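Local coordinates for metal-bound toxin (PDB 4NRN), which binds two zinc ions and, as a RelE-family toxin of the YafQ subfamily, probably acts as an RNA endonuclease in a toxin-antitoxin system, at residues M1-E5 against V31-E37. Numbering follows the deposited sequence.
Sequences MLTIE and VGNLATE
Leu2 N donates a short, nearly straight hydrogen bond to Ala35 O (2.7 Å). It reaches the carbonyl from 32° outside its plane. The last carbonyls of a helix have no following turn of amides to bond, and here Leu2 N, just before strand 3-6, serves Ala35 O. Beside this bond, Ala35 CB is met by Met1 CE at 3.6 Å and Ile4 CG1 at 3.8 Å; so small a side chain lets the backbone at Leu2 come close. The long, flexible Met1 reaches the helix because CG lies anti to the backbone N (chi1 -171°) and the chain stays extended, passing obliquely over Thr36 CG2 (3.5 Å from Met1 CG) to end near Gly32 O. Branched Ile4 extends the apolar patch, its CD1 3.8 Å from Val31 CG1. At the other end Leu2 CD1 lies against Glu37 CG, the two side chains crossing at about a right angle, while the Glu37 carboxylate forms a salt bridge with Lys73. A Schellman motif with Glu37 at C-prime ends the helix. The contact thus docks the C-terminal end of helix 24-35 on edge strand 3-6, which pairs parallel with strand 77-84; Val31 also packs on Leu78 and Leu80 of that strand.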
ATOM      1  N   MET A   1     -16.831   0.462   3.651  1.00 24.07           N
ATOM      2  CA  MET A   1     -15.504   0.605   3.077  1.00 24.36           C
ATOM      3  C   MET A   1     -14.637   1.424   4.024  1.00 24.56           C
ATOM      4  O   MET A   1     -15.052   2.493   4.476  1.00 26.69           O
ATOM      5  CB  MET A   1     -15.581   1.286   1.705  1.00 27.56           C
ATOM      6  CG  MET A   1     -14.259   1.261   0.955  1.00 28.69           C
ATOM      7  SD  MET A   1     -14.204   2.133  -0.618  1.00 24.29           S
ATOM      8  CE  MET A   1     -12.718   1.400  -1.307  1.00 59.07           C
ATOM      9  N   LEU A   2     -13.438   0.930   4.327  1.00 18.73           N
ATOM     10  CA  LEU A   2     -12.522   1.658   5.194  1.00 17.66           C
ATOM     11  C   LEU A   2     -12.185   3.018   4.594  1.00 21.21           C
ATOM     12  O   LEU A   2     -12.010   3.138   3.376  1.00 24.20           O
ATOM     13  CB  LEU A   2     -11.229   0.866   5.400  1.00 25.93           C
ATOM     14  CG  LEU A   2     -11.318  -0.439   6.185  1.00 23.21           C
ATOM     15  CD1 LEU A   2     -10.002  -1.173   6.108  1.00 21.30           C
ATOM     16  CD2 LEU A   2     -11.707  -0.168   7.631  1.00 17.16           C
ATOM     17  N   THR A   3     -12.115   4.041   5.445  1.00 20.46           N
ATOM     18  CA  THR A   3     -11.593   5.347   5.047  1.00 21.72           C
ATOM     19  C   THR A   3     -10.155   5.156   4.588  1.00 19.91           C
ATOM     20  O   THR A   3      -9.409   4.386   5.187  1.00 21.26           O
ATOM     21  CB  THR A   3     -11.652   6.377   6.204  1.00 26.83           C
ATOM     22  OG1 THR A   3     -13.017   6.739   6.451  1.00 32.56           O
ATOM     23  CG2 THR A   3     -10.875   7.642   5.854  1.00 23.32           C
ATOM     24  N   ILE A   4      -9.784   5.822   3.502  1.00 22.19           N
ATOM     25  CA  ILE A   4      -8.450   5.668   2.933  1.00 22.93           C
ATOM     26  C   ILE A   4      -7.675   6.955   3.128  1.00 21.64           C
ATOM     27  O   ILE A   4      -8.063   8.001   2.617  1.00 31.13           O
ATOM     28  CB  ILE A   4      -8.504   5.314   1.425  1.00 21.91           C
ATOM     29  CG1 ILE A   4      -9.296   4.027   1.212  1.00 16.91           C
ATOM     30  CG2 ILE A   4      -7.088   5.160   0.843  1.00 20.63           C
ATOM     31  CD1 ILE A   4      -9.888   3.907  -0.158  1.00 15.72           C
ATOM     32  N   GLU A   5      -6.587   6.885   3.877  1.00 15.53           N
ATOM     33  CA  GLU A   5      -5.795   8.074   4.146  1.00 23.58           C
ATOM     34  C   GLU A   5      -4.347   7.801   3.811  1.00 18.95           C
ATOM     35  O   GLU A   5      -3.867   6.685   3.983  1.00 22.34           O
ATOM     36  CB  GLU A   5      -5.928   8.497   5.611  1.00 34.57           C
ATOM     37  CG  GLU A   5      -5.777  10.007   5.813  1.00 49.95           C
ATOM     38  CD  GLU A   5      -5.766  10.431   7.274  1.00 59.65           C
ATOM     39  OE1 GLU A   5      -5.650   9.556   8.156  1.00 56.74           O
ATOM     40  OE2 GLU A   5      -5.869  11.648   7.537  1.00 64.65           O
ATOM     41  N   VAL A  31      -5.901  -0.919  -3.633  1.00 16.36           N
ATOM     42  CA  VAL A  31      -6.366  -0.158  -2.466  1.00 17.24           C
ATOM     43  C   VAL A  31      -7.865  -0.330  -2.238  1.00 21.31           C
ATOM     44  O   VAL A  31      -8.328  -0.361  -1.093  1.00 19.95           O
ATOM     45  CB  VAL A  31      -6.065   1.333  -2.606  1.00 16.35           C
ATOM     46  CG1 VAL A  31      -6.806   2.120  -1.525  1.00 15.37           C
ATOM     47  CG2 VAL A  31      -4.560   1.574  -2.528  1.00 17.62           C
ATOM     48  N   GLY A  32      -8.616  -0.440  -3.334  1.00 19.21           N
ATOM     49  CA  GLY A  32     -10.040  -0.704  -3.265  1.00 15.51           C
ATOM     50  C   GLY A  32     -10.359  -1.967  -2.488  1.00 17.49           C
ATOM     51  O   GLY A  32     -11.109  -1.919  -1.510  1.00 16.66           O
ATOM     52  N   ASN A  33      -9.798  -3.095  -2.917  1.00 18.10           N
ATOM     53  CA  ASN A  33     -10.010  -4.368  -2.224  1.00 21.31           C
ATOM     54  C   ASN A  33      -9.595  -4.314  -0.771  1.00 26.59           C
ATOM     55  O   ASN A  33     -10.335  -4.745   0.117  1.00 26.68           O
ATOM     56  CB  ASN A  33      -9.245  -5.501  -2.903  1.00 26.64           C
ATOM     57  CG  ASN A  33     -10.044  -6.162  -3.991  1.00 35.20           C
ATOM     58  OD1 ASN A  33     -11.270  -6.251  -3.908  1.00 43.37           O
ATOM     59  ND2 ASN A  33      -9.357  -6.632  -5.025  1.00 40.04           N
ATOM     60  N   LEU A  34      -8.397  -3.795  -0.527  1.00 26.81           N
ATOM     61  CA  LEU A  34      -7.906  -3.686   0.838  1.00 22.47           C
ATOM     62  C   LEU A  34      -8.948  -2.978   1.720  1.00 27.47           C
ATOM     63  O   LEU A  34      -9.325  -3.486   2.787  1.00 23.33           O
ATOM     64  CB  LEU A  34      -6.553  -2.966   0.862  1.00 17.38           C
ATOM     65  CG  LEU A  34      -5.363  -3.820   0.403  1.00 16.61           C
ATOM     66  CD1 LEU A  34      -4.062  -3.025   0.409  1.00 10.55           C
ATOM     67  CD2 LEU A  34      -5.222  -5.059   1.278  1.00 15.76           C
ATOM     68  N   ALA A  35      -9.435  -1.830   1.250  1.00 24.67           N
ATOM     69  CA  ALA A  35     -10.388  -1.003   1.999  1.00 24.98           C
ATOM     70  C   ALA A  35     -11.788  -1.621   2.196  1.00 19.68           C
ATOM     71  O   ALA A  35     -12.470  -1.300   3.163  1.00 26.06           O
ATOM     72  CB  ALA A  35     -10.493   0.403   1.373  1.00 25.72           C
ATOM     73  N   THR A  36     -12.222  -2.484   1.284  1.00 19.53           N
ATOM     74  CA  THR A  36     -13.471  -3.219   1.484  1.00 21.46           C
ATOM     75  C   THR A  36     -13.155  -4.607   2.046  1.00 25.18           C
ATOM     76  O   THR A  36     -14.000  -5.507   2.044  1.00 22.47           O
ATOM     77  CB  THR A  36     -14.313  -3.341   0.178  1.00 25.84           C
ATOM     78  OG1 THR A  36     -13.556  -4.011  -0.838  1.00 26.02           O
ATOM     79  CG2 THR A  36     -14.740  -1.969  -0.336  1.00 20.30           C
ATOM     80  N   GLU A  37     -11.912  -4.756   2.506  1.00 26.43           N
ATOM     81  CA  GLU A  37     -11.426  -5.947   3.213  1.00 26.62           C
ATOM     82  C   GLU A  37     -11.682  -7.285   2.504  1.00 29.96           C
ATOM     83  O   GLU A  37     -12.056  -8.267   3.148  1.00 30.40           O
ATOM     84  CB  GLU A  37     -11.967  -5.977   4.649  1.00 24.94           C
ATOM     85  CG  GLU A  37     -11.728  -4.673   5.397  1.00 23.23           C
ATOM     86  CD  GLU A  37     -12.453  -4.603   6.727  1.00 36.73           C
ATOM     87  OE1 GLU A  37     -13.428  -3.830   6.852  1.00 35.87           O
ATOM     88  OE2 GLU A  37     -12.050  -5.331   7.652  1.00 51.45           O
TER